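Local atomic coordinates of uncharacterized protein (Parabacteroides distasonis, PDB entry 4KW2), a protein that is of unknown function but adopts a xylose isomerase-like TIM barrel, and so may be a sugar isomerase or a related enzyme of that superfamily. Residues A[27-33]-A[242-246]; A[34-39]-A[57-63]; A[78-82]-A[112-116]. All blocks are in the same frame, centred on the assembly; numbering follows the deposited sequence. Where two conformers were deposited one is given.

Contact 1: residues A[27-33]-A[242-246]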
ATOM      1  N   GLN A  27      14.240   1.834 -11.459  1.00 31.65           N
ATOM      2  CA  GLN A  27      12.946   2.188 -12.043  1.00 28.61           C
ATOM      3  C   GLN A  27      12.763   3.682 -11.861  1.00 26.71           C
ATOM      4  O   GLN A  27      12.746   4.176 -10.730  1.00 24.89           O
ATOM      5  CB  GLN A  27      11.807   1.450 -11.356  1.00 28.39           C
ATOM      6  CG  GLN A  27      11.884  -0.060 -11.489  1.00 31.06           C
ATOM      7  CD  GLN A  27      10.713  -0.755 -10.826  1.00 32.92           C
ATOM      8  OE1 GLN A  27       9.570  -0.298 -10.929  1.00 30.26           O
ATOM      9  NE2 GLN A  27      10.993  -1.857 -10.123  1.00 32.75           N
ATOM     10  N   THR A  28      12.623   4.410 -12.965  1.00 27.60           N
ATOM     11  CA  THR A  28      12.498   5.868 -12.888  1.00 26.71           C
ATOM     12  C   THR A  28      11.220   6.285 -12.145  1.00 27.64           C
ATOM     13  O   THR A  28      11.135   7.400 -11.641  1.00 29.63           O
ATOM     14  CB  THR A  28      12.561   6.527 -14.281  1.00 27.02           C
ATOM     15  OG1 THR A  28      11.535   5.996 -15.123  1.00 26.16           O
ATOM     16  CG2 THR A  28      13.918   6.272 -14.934  1.00 29.00           C
ATOM     17  N   TRP A  29      10.240   5.387 -12.059  1.00 27.79           N
ATOM     18  CA  TRP A  29       9.040   5.628 -11.242  1.00 28.92           C
ATOM     19  C   TRP A  29       9.384   6.082  -9.815  1.00 28.55           C
ATOM     20  O   TRP A  29       8.642   6.847  -9.202  1.00 27.84           O
ATOM     21  CB  TRP A  29       8.146   4.380 -11.198  1.00 28.40           C
ATOM     22  CG  TRP A  29       6.904   4.626 -10.436  1.00 28.99           C
ATOM     23  CD1 TRP A  29       6.591   4.131  -9.211  1.00 30.52           C
ATOM     24  CD2 TRP A  29       5.814   5.477 -10.821  1.00 28.54           C
ATOM     25  NE1 TRP A  29       5.371   4.609  -8.806  1.00 32.05           N
ATOM     26  CE2 TRP A  29       4.871   5.440  -9.775  1.00 31.75           C
ATOM     27  CE3 TRP A  29       5.547   6.262 -11.946  1.00 27.18           C
ATOM     28  CZ2 TRP A  29       3.668   6.155  -9.823  1.00 30.15           C
ATOM     29  CZ3 TRP A  29       4.363   6.972 -11.998  1.00 27.78           C
ATOM     30  CH2 TRP A  29       3.434   6.918 -10.937  1.00 30.97           C
ATOM     31  N   THR A  30      10.508   5.599  -9.301  1.00 29.20           N
ATOM     32  CA  THR A  30      11.046   6.030  -8.013  1.00 28.74           C
ATOM     33  C   THR A  30      10.991   7.543  -7.836  1.00 29.72           C
ATOM     34  O   THR A  30      10.670   8.040  -6.755  1.00 27.87           O
ATOM     35  CB  THR A  30      12.508   5.560  -7.883  1.00 29.01           C
ATOM     36  OG1 THR A  30      12.542   4.129  -7.929  1.00 26.35           O
ATOM     37  CG2 THR A  30      13.145   6.040  -6.584  1.00 31.90           C
ATOM     38  N   PHE A  31      11.304   8.268  -8.906  1.00 30.76           N
ATOM     39  CA  PHE A  31      11.373   9.728  -8.869  1.00 29.91           C
ATOM     40  C   PHE A  31      10.372  10.359  -9.835  1.00 29.44           C
ATOM     41  O   PHE A  31      10.692  11.337 -10.514  1.00 29.17           O
ATOM     42  CB  PHE A  31      12.793  10.180  -9.228  1.00 30.31           C
ATOM     43  CG  PHE A  31      13.847   9.706  -8.266  1.00 31.23           C
ATOM     44  CD1 PHE A  31      13.961  10.283  -7.009  1.00 34.90           C
ATOM     45  CD2 PHE A  31      14.731   8.704  -8.619  1.00 30.36           C
ATOM     46  CE1 PHE A  31      14.930   9.857  -6.118  1.00 33.29           C
ATOM     47  CE2 PHE A  31      15.704   8.279  -7.735  1.00 32.58           C
ATOM     48  CZ  PHE A  31      15.802   8.855  -6.483  1.00 33.18           C
ATOM     49  N   HIS A  32       9.158   9.810  -9.891  1.00 29.70           N
ATOM     50  CA  HIS A  32       8.170  10.250 -10.881  1.00 30.52           C
ATOM     51  C   HIS A  32       7.691  11.681 -10.650  1.00 33.80           C
ATOM     52  O   HIS A  32       7.137  12.297 -11.564  1.00 36.47           O
ATOM     53  CB  HIS A  32       6.980   9.291 -10.961  1.00 33.51           C
ATOM     54  CG  HIS A  32       6.130   9.260  -9.731  1.00 36.59           C
ATOM     55  ND1 HIS A  32       6.322   8.344  -8.720  1.00 40.96           N
ATOM     56  CD2 HIS A  32       5.073  10.018  -9.359  1.00 39.25           C
ATOM     57  CE1 HIS A  32       5.425   8.546  -7.771  1.00 39.84           C
ATOM     58  NE2 HIS A  32       4.654   9.554  -8.136  1.00 41.76           N
ATOM     59  N   ASN A  33       7.911  12.201  -9.439  1.00 35.61           N
ATOM     60  CA  ASN A  33       7.654  13.593  -9.052  0.50 35.90           C
ATOM     61  C   ASN A  33       8.703  14.570  -9.578  1.00 35.38           C
ATOM     62  O   ASN A  33       8.572  15.783  -9.424  1.00 36.53           O
ATOM     63  CB  ASN A  33       7.590  13.712  -7.514  0.50 34.86           C
ATOM     64  CG  ASN A  33       8.870  13.256  -6.818  0.50 33.42           C
ATOM     65  OD1 ASN A  33       9.367  12.154  -7.054  0.50 29.54           O
ATOM     66  ND2 ASN A  33       9.393  14.096  -5.934  0.50 33.64           N
ATOM     67  N   GLU A 242      13.082  -0.159  -7.230  1.00 31.98           N
ATOM     68  CA  GLU A 242      12.231   0.978  -6.942  1.00 31.21           C
ATOM     69  C   GLU A 242      12.292   1.173  -5.436  1.00 29.86           C
ATOM     70  O   GLU A 242      12.431   0.200  -4.683  1.00 28.34           O
ATOM     71  CB  GLU A 242      10.798   0.676  -7.405  1.00 33.44           C
ATOM     72  CG  GLU A 242       9.827   1.855  -7.375  1.00 35.69           C
ATOM     73  CD  GLU A 242       9.156   2.083  -6.027  1.00 37.78           C
ATOM     74  OE1 GLU A 242       9.173   1.190  -5.146  1.00 35.73           O
ATOM     75  OE2 GLU A 242       8.600   3.184  -5.850  1.00 40.47           O
ATOM     76  N   TYR A 243      12.214   2.419  -4.992  1.00 29.02           N
ATOM     77  CA  TYR A 243      12.028   2.695  -3.577  1.00 30.17           C
ATOM     78  C   TYR A 243      11.189   3.939  -3.363  1.00 31.36           C
ATOM     79  O   TYR A 243      10.973   4.722  -4.286  1.00 33.20           O
ATOM     80  CB  TYR A 243      13.378   2.790  -2.848  1.00 30.51           C
ATOM     81  CG  TYR A 243      14.260   3.984  -3.176  1.00 31.60           C
ATOM     82  CD1 TYR A 243      15.186   3.930  -4.210  1.00 30.18           C
ATOM     83  CD2 TYR A 243      14.205   5.148  -2.413  1.00 32.94           C
ATOM     84  CE1 TYR A 243      16.018   5.001  -4.490  1.00 29.86           C
ATOM     85  CE2 TYR A 243      15.031   6.229  -2.689  1.00 34.30           C
ATOM     86  CZ  TYR A 243      15.938   6.146  -3.728  1.00 34.16           C
ATOM     87  OH  TYR A 243      16.771   7.205  -3.997  1.00 34.63           O
ATOM     88  N   ASP A 244      10.701   4.099  -2.141  1.00 33.34           N
ATOM     89  CA  ASP A 244       9.936   5.276  -1.768  1.00 36.79           C
ATOM     90  C   ASP A 244      10.911   6.402  -1.460  1.00 38.10           C
ATOM     91  O   ASP A 244      11.539   6.405  -0.401  1.00 40.45           O
ATOM     92  CB  ASP A 244       9.067   4.970  -0.547  1.00 37.82           C
ATOM     93  CG  ASP A 244       8.028   6.042  -0.282  1.00 39.79           C
ATOM     94  OD1 ASP A 244       8.257   7.215  -0.658  1.00 40.23           O
ATOM     95  OD2 ASP A 244       6.978   5.705   0.306  1.00 40.43           O
ATOM     96  N   ASP A 245      11.029   7.364  -2.375  1.00 40.30           N
ATOM     97  CA  ASP A 245      12.033   8.424  -2.234  1.00 44.16           C
ATOM     98  C   ASP A 245      11.639   9.482  -1.216  1.00 42.74           C
ATOM     99  O   ASP A 245      12.423  10.379  -0.937  1.00 49.08           O
ATOM    100  CB  ASP A 245      12.373   9.079  -3.583  1.00 50.00           C
ATOM    101  CG  ASP A 245      11.247   9.939  -4.133  1.00 51.91           C
ATOM    102  OD1 ASP A 245      10.066   9.563  -3.977  1.00 55.64           O
ATOM    103  OD2 ASP A 245      11.549  10.985  -4.744  1.00 50.52           O
ATOM    104  N   PHE A 246      10.432   9.383  -0.670  1.00 42.12           N
ATOM    105  CA  PHE A 246      10.027  10.257   0.421  1.00 45.01           C
ATOM    106  C   PHE A 246      10.348   9.644   1.788  1.00 43.60           C
ATOM    107  O   PHE A 246      10.501  10.371   2.772  1.00 45.09           O
ATOM    108  CB  PHE A 246       8.541  10.603   0.311  1.00 48.14           C
ATOM    109  CG  PHE A 246       8.219  11.536  -0.828  1.00 53.54           C
ATOM    110  CD1 PHE A 246       8.249  12.918  -0.643  1.00 53.42           C
ATOM    111  CD2 PHE A 246       7.890  11.039  -2.090  1.00 54.48           C
ATOM    112  CE1 PHE A 246       7.953  13.783  -1.687  1.00 53.37           C
ATOM    113  CE2 PHE A 246       7.596  11.900  -3.139  1.00 54.32           C
ATOM    114  CZ  PHE A 246       7.627  13.275  -2.937  1.00 54.97           C
TER
HETATM  115  O   HOH W   1       9.301   6.883  -4.843  1.00 25.88           O
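T30 lays its methyl over one face of the Y243 ring, CG2 standing 3.8 Å from the ring centroid and 16° off the normal, a CH-pi contact displaced a little toward the rim. The same methyl lies against a face of the F31 ring, and F31 and Y243 meet obliquely beside it, their planes at 87° and F31 CZ 3.9 Å from Y243 CZ. H32 ND1 sits over the centre of the W29 ring while donating to W29 O, on the side where the second subunit packs. The carboxylate of E242 comes obliquely alongside the W29 indole, OE2 lying 4.0 Å from CD1; its other oxygen, OE1, accepts from the backbone N of D206.

The two branches of T30 divide the work. With CG2 anti to the backbone N (OG1 chi1 -62°), the methyl is carried to Y243 and the hydroxyl turns back to donate to Q27 O at 2.8 Å, in the carbonyl plane; Q27 O also accepts from T30 N. OG1 in turn receives a weak bond from Y243 N, at 3.4 Å. Q27 crosses E242 at about a right angle, CD resting 3.7 Å from E242 CB, and its NE2 is held by S240 O.

Farther out, a water bridges the loops, bound by T30 O, Y243 O and D245 N. Beyond it D245 presses CB against F31 CE1, with ring and carboxylate planes perpendicular. F246 meets F246 of the second subunit, and D244 forms a salt bridge with K247 of that subunit.

These are the loops that follow the first and last strands, 23-27 and 238-241, joined where the eight-stranded barrel closes, at the C-terminal strand ends where TIM barrels carry their active sites.

Contact 2: residues A[34-39]-A[57-63]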
ATOM      1  N   LEU A  34       9.776  14.030 -10.145  1.00 31.25           N
ATOM      2  CA  LEU A  34      10.818  14.833 -10.772  1.00 29.77           C
ATOM      3  C   LEU A  34      10.734  14.681 -12.295  1.00 28.08           C
ATOM      4  O   LEU A  34       9.969  13.861 -12.813  1.00 27.35           O
ATOM      5  CB  LEU A  34      12.190  14.369 -10.288  1.00 31.22           C
ATOM      6  CG  LEU A  34      12.435  14.358  -8.778  1.00 32.67           C
ATOM      7  CD1 LEU A  34      13.863  13.913  -8.497  1.00 32.28           C
ATOM      8  CD2 LEU A  34      12.184  15.729  -8.178  1.00 33.95           C
ATOM      9  N   THR A  35      11.525  15.470 -13.012  1.00 27.64           N
ATOM     10  CA  THR A  35      11.703  15.264 -14.443  1.00 27.66           C
ATOM     11  C   THR A  35      12.603  14.043 -14.653  1.00 28.26           C
ATOM     12  O   THR A  35      13.271  13.596 -13.720  1.00 29.57           O
ATOM     13  CB  THR A  35      12.358  16.477 -15.121  1.00 27.83           C
ATOM     14  OG1 THR A  35      13.706  16.628 -14.645  1.00 27.43           O
ATOM     15  CG2 THR A  35      11.554  17.763 -14.864  1.00 27.08           C
ATOM     16  N   LEU A  36      12.632  13.510 -15.872  1.00 27.89           N
ATOM     17  CA  LEU A  36      13.515  12.389 -16.182  1.00 27.68           C
ATOM     18  C   LEU A  36      14.991  12.776 -16.057  1.00 29.58           C
ATOM     19  O   LEU A  36      15.791  11.986 -15.558  1.00 30.43           O
ATOM     20  CB  LEU A  36      13.230  11.819 -17.570  1.00 26.66           C
ATOM     21  CG  LEU A  36      14.118  10.645 -18.010  1.00 27.03           C
ATOM     22  CD1 LEU A  36      13.982   9.460 -17.073  1.00 28.41           C
ATOM     23  CD2 LEU A  36      13.803  10.230 -19.435  1.00 27.27           C
HETATM   24  N   MSE A  37      15.354  13.983 -16.488  1.00 29.85           N
HETATM   25  CA  MSE A  37      16.750  14.445 -16.368  1.00 30.76           C
HETATM   26  C   MSE A  37      17.165  14.512 -14.910  1.00 31.95           C
HETATM   27  O   MSE A  37      18.259  14.070 -14.556  1.00 30.68           O
HETATM   28  CB  MSE A  37      17.000  15.804 -17.030  1.00 29.30           C
HETATM   29  CG  MSE A  37      16.704  15.811 -18.529  1.00 29.23           C
HETATM   30 SE   MSE A  37      17.829  14.548 -19.536  0.75 29.61          SE
HETATM   31  CE  MSE A  37      16.503  13.114 -19.770  1.00 27.66           C
ATOM     32  N   GLU A  38      16.301  15.057 -14.052  1.00 31.83           N
ATOM     33  CA  GLU A  38      16.552  15.053 -12.599  1.00 32.60           C
ATOM     34  C   GLU A  38      16.631  13.631 -12.030  1.00 31.37           C
ATOM     35  O   GLU A  38      17.430  13.348 -11.142  1.00 30.51           O
ATOM     36  CB  GLU A  38      15.468  15.835 -11.862  1.00 35.88           C
ATOM     37  CG  GLU A  38      15.517  17.336 -12.102  1.00 41.51           C
ATOM     38  CD  GLU A  38      14.259  18.075 -11.643  1.00 49.03           C
ATOM     39  OE1 GLU A  38      13.225  17.430 -11.342  1.00 40.90           O
ATOM     40  OE2 GLU A  38      14.307  19.324 -11.593  1.00 55.98           O
ATOM     41  N   THR A  39      15.788  12.746 -12.546  1.00 30.08           N
ATOM     42  CA  THR A  39      15.803  11.344 -12.153  1.00 28.60           C
ATOM     43  C   THR A  39      17.154  10.707 -12.492  1.00 28.07           C
ATOM     44  O   THR A  39      17.711   9.949 -11.688  1.00 26.49           O
ATOM     45  CB  THR A  39      14.656  10.569 -12.845  1.00 26.95           C
ATOM     46  OG1 THR A  39      13.397  11.091 -12.410  1.00 24.94           O
ATOM     47  CG2 THR A  39      14.722   9.076 -12.549  1.00 25.48           C
ATOM     48  N   GLN A  57       6.582  10.810 -18.085  1.00 28.74           N
ATOM     49  CA  GLN A  57       7.382  11.676 -17.228  1.00 29.05           C
ATOM     50  C   GLN A  57       7.880  12.866 -18.043  1.00 28.90           C
ATOM     51  O   GLN A  57       8.391  12.692 -19.156  1.00 27.80           O
ATOM     52  CB  GLN A  57       8.583  10.924 -16.650  1.00 28.56           C
ATOM     53  CG  GLN A  57       9.265  11.673 -15.513  1.00 29.65           C
ATOM     54  CD  GLN A  57      10.392  10.887 -14.869  1.00 28.48           C
ATOM     55  OE1 GLN A  57      11.041  10.067 -15.513  1.00 31.47           O
ATOM     56  NE2 GLN A  57      10.625  11.132 -13.590  1.00 28.93           N
ATOM     57  N   GLU A  58       7.742  14.063 -17.482  1.00 28.10           N
ATOM     58  CA  GLU A  58       8.338  15.259 -18.060  1.00 31.00           C
ATOM     59  C   GLU A  58       9.839  15.022 -18.233  1.00 29.11           C
ATOM     60  O   GLU A  58      10.509  14.525 -17.329  1.00 28.09           O
ATOM     61  CB  GLU A  58       8.085  16.463 -17.148  1.00 34.30           C
ATOM     62  CG  GLU A  58       8.795  17.759 -17.541  1.00 39.02           C
ATOM     63  CD  GLU A  58       8.050  18.567 -18.591  1.00 46.17           C
ATOM     64  OE1 GLU A  58       7.101  18.032 -19.216  1.00 52.04           O
ATOM     65  OE2 GLU A  58       8.425  19.746 -18.795  1.00 42.45           O
ATOM     66  N   LEU A  59      10.363  15.365 -19.401  1.00 29.34           N
ATOM     67  CA  LEU A  59      11.774  15.116 -19.688  1.00 29.13           C
ATOM     68  C   LEU A  59      12.658  16.094 -18.920  1.00 28.76           C
ATOM     69  O   LEU A  59      13.563  15.675 -18.212  1.00 29.08           O
ATOM     70  CB  LEU A  59      12.056  15.198 -21.191  1.00 29.59           C
ATOM     71  CG  LEU A  59      11.426  14.135 -22.102  1.00 29.83           C
ATOM     72  CD1 LEU A  59      11.903  14.336 -23.536  1.00 29.58           C
ATOM     73  CD2 LEU A  59      11.766  12.725 -21.642  1.00 30.44           C
ATOM     74  N   GLY A  60      12.372  17.391 -19.041  1.00 29.24           N
ATOM     75  CA  GLY A  60      13.169  18.429 -18.389  1.00 29.26           C
ATOM     76  C   GLY A  60      14.289  18.932 -19.288  1.00 30.24           C
ATOM     77  O   GLY A  60      14.587  18.323 -20.313  1.00 30.41           O
ATOM     78  N   ALA A  61      14.903  20.049 -18.908  1.00 30.76           N
ATOM     79  CA  ALA A  61      15.981  20.643 -19.705  1.00 32.67           C
ATOM     80  C   ALA A  61      17.109  19.624 -19.879  1.00 32.84           C
ATOM     81  O   ALA A  61      17.464  18.937 -18.924  1.00 31.51           O
ATOM     82  CB  ALA A  61      16.504  21.903 -19.036  1.00 32.74           C
ATOM     83  N   PRO A  62      17.702  19.540 -21.083  1.00 32.62           N
ATOM     84  CA  PRO A  62      17.630  20.444 -22.233  1.00 32.72           C
ATOM     85  C   PRO A  62      16.373  20.368 -23.093  1.00 32.61           C
ATOM     86  O   PRO A  62      16.231  21.164 -24.021  1.00 31.80           O
ATOM     87  CB  PRO A  62      18.837  20.015 -23.071  1.00 33.65           C
ATOM     88  CG  PRO A  62      18.921  18.549 -22.826  1.00 34.38           C
ATOM     89  CD  PRO A  62      18.538  18.360 -21.382  1.00 33.09           C
ATOM     90  N   PHE A  63      15.473  19.431 -22.812  1.00 32.78           N
ATOM     91  CA  PHE A  63      14.228  19.352 -23.576  1.00 31.54           C
ATOM     92  C   PHE A  63      13.342  20.520 -23.210  1.00 31.15           C
ATOM     93  O   PHE A  63      13.423  21.026 -22.090  1.00 33.77           O
ATOM     94  CB  PHE A  63      13.497  18.037 -23.323  1.00 30.64           C
ATOM     95  CG  PHE A  63      14.272  16.846 -23.769  1.00 31.18           C
ATOM     96  CD1 PHE A  63      14.203  16.422 -25.082  1.00 32.66           C
ATOM     97  CD2 PHE A  63      15.112  16.181 -22.890  1.00 30.78           C
ATOM     98  CE1 PHE A  63      14.930  15.329 -25.505  1.00 33.69           C
ATOM     99  CE2 PHE A  63      15.850  15.095 -23.307  1.00 32.05           C
ATOM    100  CZ  PHE A  63      15.755  14.668 -24.617  1.00 33.13           C
TER
HETATM  101  O   HOH W   2       7.363  14.253 -14.434  1.00 47.29           O
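L36 and L59 lie side by side at the apolar centre, CD2 of L36 3.9 Å from CD2 of L59, where the first helix of the barrel, 36-46, begins against the loop that follows strand 50-53. Selenomethionine M37 extends this patch: its chain, bent twice, sets CE 4.1 Å from CE2 of F63 and brings CG near CD of P62, which follows a cis peptide bond. L59 also places CD1 over the centre of a face of the F63 ring, so that the loop packs on itself as well as on the helix. Helix 75-86 adds L80 to the F63 side.

Outward from the leucines, backbone bonds fasten the first turn of the helix: L36 N donates to E58 O at 2.8 Å and M37 N to L59 O at 3.0 Å, satisfying amides that have no acceptor within the helix. T35 and E38 form a capping box, E38 N bonding to T35 OG1 and T35 N to E38 OE1. The T35 hydroxyl reaches E38 N because OG1 lies between the backbone N and the carbonyl carbon, chi1 66°. At this point G60 passes close to T35; any side chain on it would run into OG1 and into the preceding carbonyl oxygen.

At the polar edge, E58 runs alongside T35, its OE2 taken by E66 N, and a water links L34 O with E58 N. Q57, extended with CG anti to its own N, passes across L36 at about a right angle, its OE1 over CB and CD1. Its NE2 has two acceptors: L34 O, reached at 2.9 Å from above the carbonyl plane, and T39 OG1, 3.0 Å away, which itself donates to T35 O.

Contact 3: residues A[78-82]-A[112-116]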
ATOM      1  N   CYS A  78      14.788  12.085 -29.829  1.00 36.77           N
ATOM      2  CA  CYS A  78      15.324  10.739 -29.590  1.00 37.51           C
ATOM      3  C   CYS A  78      16.847  10.740 -29.528  1.00 36.29           C
ATOM      4  O   CYS A  78      17.437  10.078 -28.677  1.00 38.91           O
ATOM      5  CB  CYS A  78      14.866   9.763 -30.675  1.00 37.96           C
ATOM      6  SG  CYS A  78      13.148   9.233 -30.511  1.00 40.34           S
ATOM      7  N   ALA A  79      17.482  11.487 -30.427  1.00 35.74           N
ATOM      8  CA  ALA A  79      18.940  11.582 -30.439  1.00 36.04           C
ATOM      9  C   ALA A  79      19.439  12.326 -29.206  1.00 34.99           C
ATOM     10  O   ALA A  79      20.457  11.962 -28.618  1.00 35.24           O
ATOM     11  CB  ALA A  79      19.429  12.264 -31.713  1.00 36.37           C
ATOM     12  N   LEU A  80      18.711  13.365 -28.807  1.00 34.59           N
ATOM     13  CA  LEU A  80      19.060  14.110 -27.606  1.00 35.95           C
ATOM     14  C   LEU A  80      18.888  13.246 -26.353  1.00 35.04           C
ATOM     15  O   LEU A  80      19.719  13.290 -25.443  1.00 34.86           O
ATOM     16  CB  LEU A  80      18.219  15.379 -27.502  1.00 36.75           C
ATOM     17  CG  LEU A  80      18.568  16.360 -26.382  1.00 39.56           C
ATOM     18  CD1 LEU A  80      20.049  16.713 -26.372  1.00 40.09           C
ATOM     19  CD2 LEU A  80      17.718  17.616 -26.521  1.00 40.22           C
ATOM     20  N   LEU A  81      17.830  12.444 -26.317  1.00 32.25           N
ATOM     21  CA  LEU A  81      17.600  11.555 -25.178  1.00 32.78           C
ATOM     22  C   LEU A  81      18.738  10.538 -25.050  1.00 32.83           C
ATOM     23  O   LEU A  81      19.241  10.305 -23.954  1.00 31.20           O
ATOM     24  CB  LEU A  81      16.244  10.845 -25.306  1.00 32.27           C
ATOM     25  CG  LEU A  81      15.809   9.968 -24.126  1.00 30.65           C
ATOM     26  CD1 LEU A  81      15.805  10.774 -22.839  1.00 30.92           C
ATOM     27  CD2 LEU A  81      14.438   9.360 -24.388  1.00 30.92           C
ATOM     28  N   ARG A  82      19.155   9.952 -26.171  1.00 33.91           N
ATOM     29  CA  ARG A  82      20.292   9.032 -26.167  1.00 35.54           C
ATOM     30  C   ARG A  82      21.554   9.707 -25.628  1.00 35.58           C
ATOM     31  O   ARG A  82      22.261   9.138 -24.793  1.00 36.70           O
ATOM     32  CB  ARG A  82      20.551   8.465 -27.569  1.00 37.12           C
ATOM     33  CG  ARG A  82      19.506   7.456 -28.030  1.00 39.13           C
ATOM     34  CD  ARG A  82      19.999   6.621 -29.209  1.00 39.26           C
ATOM     35  NE  ARG A  82      20.390   7.458 -30.343  1.00 41.30           N
ATOM     36  CZ  ARG A  82      19.558   7.960 -31.262  1.00 42.16           C
ATOM     37  NH1 ARG A  82      18.247   7.729 -31.219  1.00 41.60           N
ATOM     38  NH2 ARG A  82      20.047   8.716 -32.238  1.00 43.49           N
ATOM     39  N   PHE A 112      10.138   2.643 -30.846  1.00 34.58           N
ATOM     40  CA  PHE A 112      10.741   3.658 -29.987  1.00 33.16           C
ATOM     41  C   PHE A 112      11.849   3.078 -29.107  1.00 33.17           C
ATOM     42  O   PHE A 112      12.943   3.627 -29.041  1.00 33.25           O
ATOM     43  CB  PHE A 112       9.676   4.314 -29.110  1.00 31.52           C
ATOM     44  CG  PHE A 112      10.231   5.307 -28.136  1.00 31.66           C
ATOM     45  CD1 PHE A 112      10.691   6.538 -28.573  1.00 32.86           C
ATOM     46  CD2 PHE A 112      10.301   5.010 -26.779  1.00 32.76           C
ATOM     47  CE1 PHE A 112      11.204   7.462 -27.676  1.00 34.51           C
ATOM     48  CE2 PHE A 112      10.818   5.926 -25.880  1.00 31.63           C
ATOM     49  CZ  PHE A 112      11.267   7.157 -26.330  1.00 32.23           C
ATOM     50  N   ALA A 113      11.556   1.971 -28.432  1.00 33.82           N
ATOM     51  CA  ALA A 113      12.556   1.276 -27.624  1.00 33.86           C
ATOM     52  C   ALA A 113      13.827   1.012 -28.427  1.00 34.46           C
ATOM     53  O   ALA A 113      14.935   1.263 -27.951  1.00 35.83           O
ATOM     54  CB  ALA A 113      11.992  -0.030 -27.088  1.00 33.64           C
ATOM     55  N   HIS A 114      13.659   0.507 -29.641  1.00 36.59           N
ATOM     56  CA  HIS A 114      14.782   0.226 -30.531  1.00 40.12           C
ATOM     57  C   HIS A 114      15.527   1.504 -30.910  1.00 41.13           C
ATOM     58  O   HIS A 114      16.753   1.540 -30.911  1.00 40.43           O
ATOM     59  CB  HIS A 114      14.283  -0.468 -31.796  1.00 43.42           C
ATOM     60  CG  HIS A 114      15.353  -0.719 -32.811  1.00 47.73           C
ATOM     61  ND1 HIS A 114      16.192  -1.810 -32.752  1.00 50.42           N
ATOM     62  CD2 HIS A 114      15.723  -0.017 -33.908  1.00 48.27           C
ATOM     63  CE1 HIS A 114      17.033  -1.770 -33.770  1.00 49.22           C
ATOM     64  NE2 HIS A 114      16.771  -0.692 -34.485  1.00 49.25           N
ATOM     65  N   LYS A 115      14.776   2.551 -31.223  1.00 40.85           N
ATOM     66  CA  LYS A 115      15.358   3.823 -31.630  1.00 42.83           C
ATOM     67  C   LYS A 115      16.206   4.444 -30.513  1.00 41.00           C
ATOM     68  O   LYS A 115      17.257   5.020 -30.777  1.00 44.41           O
ATOM     69  CB  LYS A 115      14.247   4.786 -32.073  1.00 47.77           C
ATOM     70  CG  LYS A 115      14.742   6.041 -32.777  1.00 53.19           C
ATOM     71  CD  LYS A 115      13.724   6.593 -33.772  1.00 59.46           C
ATOM     72  CE  LYS A 115      12.402   6.982 -33.116  1.00 63.81           C
ATOM     73  NZ  LYS A 115      11.316   5.966 -33.259  1.00 63.05           N
ATOM     74  N   ILE A 116      15.757   4.320 -29.270  1.00 38.99           N
ATOM     75  CA  ILE A 116      16.499   4.861 -28.127  1.00 38.00           C
ATOM     76  C   ILE A 116      17.647   3.930 -27.722  1.00 36.62           C
ATOM     77  O   ILE A 116      18.601   4.352 -27.075  1.00 34.70           O
ATOM     78  CB  ILE A 116      15.555   5.137 -26.935  1.00 35.84           C
ATOM     79  CG1 ILE A 116      14.514   6.192 -27.332  1.00 37.23           C
ATOM     80  CG2 ILE A 116      16.327   5.607 -25.708  1.00 34.30           C
ATOM     81  CD1 ILE A 116      15.104   7.516 -27.791  1.00 38.25           C
TER
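C78 holds SG anti to its carbonyl carbon, chi1 -76°, and I116 holds CG1 likewise; these settings, with the further turn at chi2 of I116, bring the sulfur and the CD1 methyl together between neighbouring outer helices of the TIM barrel, 75-86 and 103-116. The two short helical segments approach to 10.2 Å and cross at -55°, converging at R82 and I116.

I116 CD1 is the hub. It touches C78 CB at 3.7 Å, lies near C78 O, and meets L81 CD2, whose side chain crosses that of I116 at about a right angle. On its own helix I116 also puts CG1 against one face of the F112 ring, offset toward the rim. The sulfur of C78 comes obliquely at that ring, 3.9 Å from CE1, in a Cys sulfur-aromatic contact, while L81 CD2 stands near F112 CZ. F95 and P92 of strand 91-98 underlie this core, F95 packing on both F112 and I116, and L36 and M37 of helix 36-46 reach L81 from another side.

Toward the surface the charged chains lend their aliphatic parts. K115, bent near its end, carries CE to 3.5 Å from C78 SG. R82 lays CG and CD along the last turn of the opposing helix, CG 3.4 Å from I116 O. The polar link is slight: R82 NH1 gives K115 O a weak hydrogen bond of 2.9 Å, bent to 123° at the hydrogen. Replacing R82 by an alanine would probably leave K115 O without this donor and open a gap beside I116 where the methylenes had packed. A bend at chi3 folds the guanidinium back so that one of its faces rests on A79 CA of its own helix.

Overall arrangement
Contacts 1 and 2 adjoin, their centres 14 Å apart, because residues 27-33 run straight into 34-39: F31 O lies 3.1 Å from Q57 NE2, and T28 packs on T39. Contact 2 also abuts contact 3, 15 Å between centres, through F63 CZ, 3.5 Å from L81 N, and through M37 and L36 against L81. Contacts 1 and 3 do not touch; their nearest atoms are about 9 Å apart. Thus contact 2 links the barrel's seam to its outer layer of helices. Sulfate ions, probably from crystallisation, lie about 3 Å from the side chain of F246 and about 5 Å from that of R82. Among the three, contact 1 sits at the barrel mouth, where TIM-barrel enzymes have their active sites.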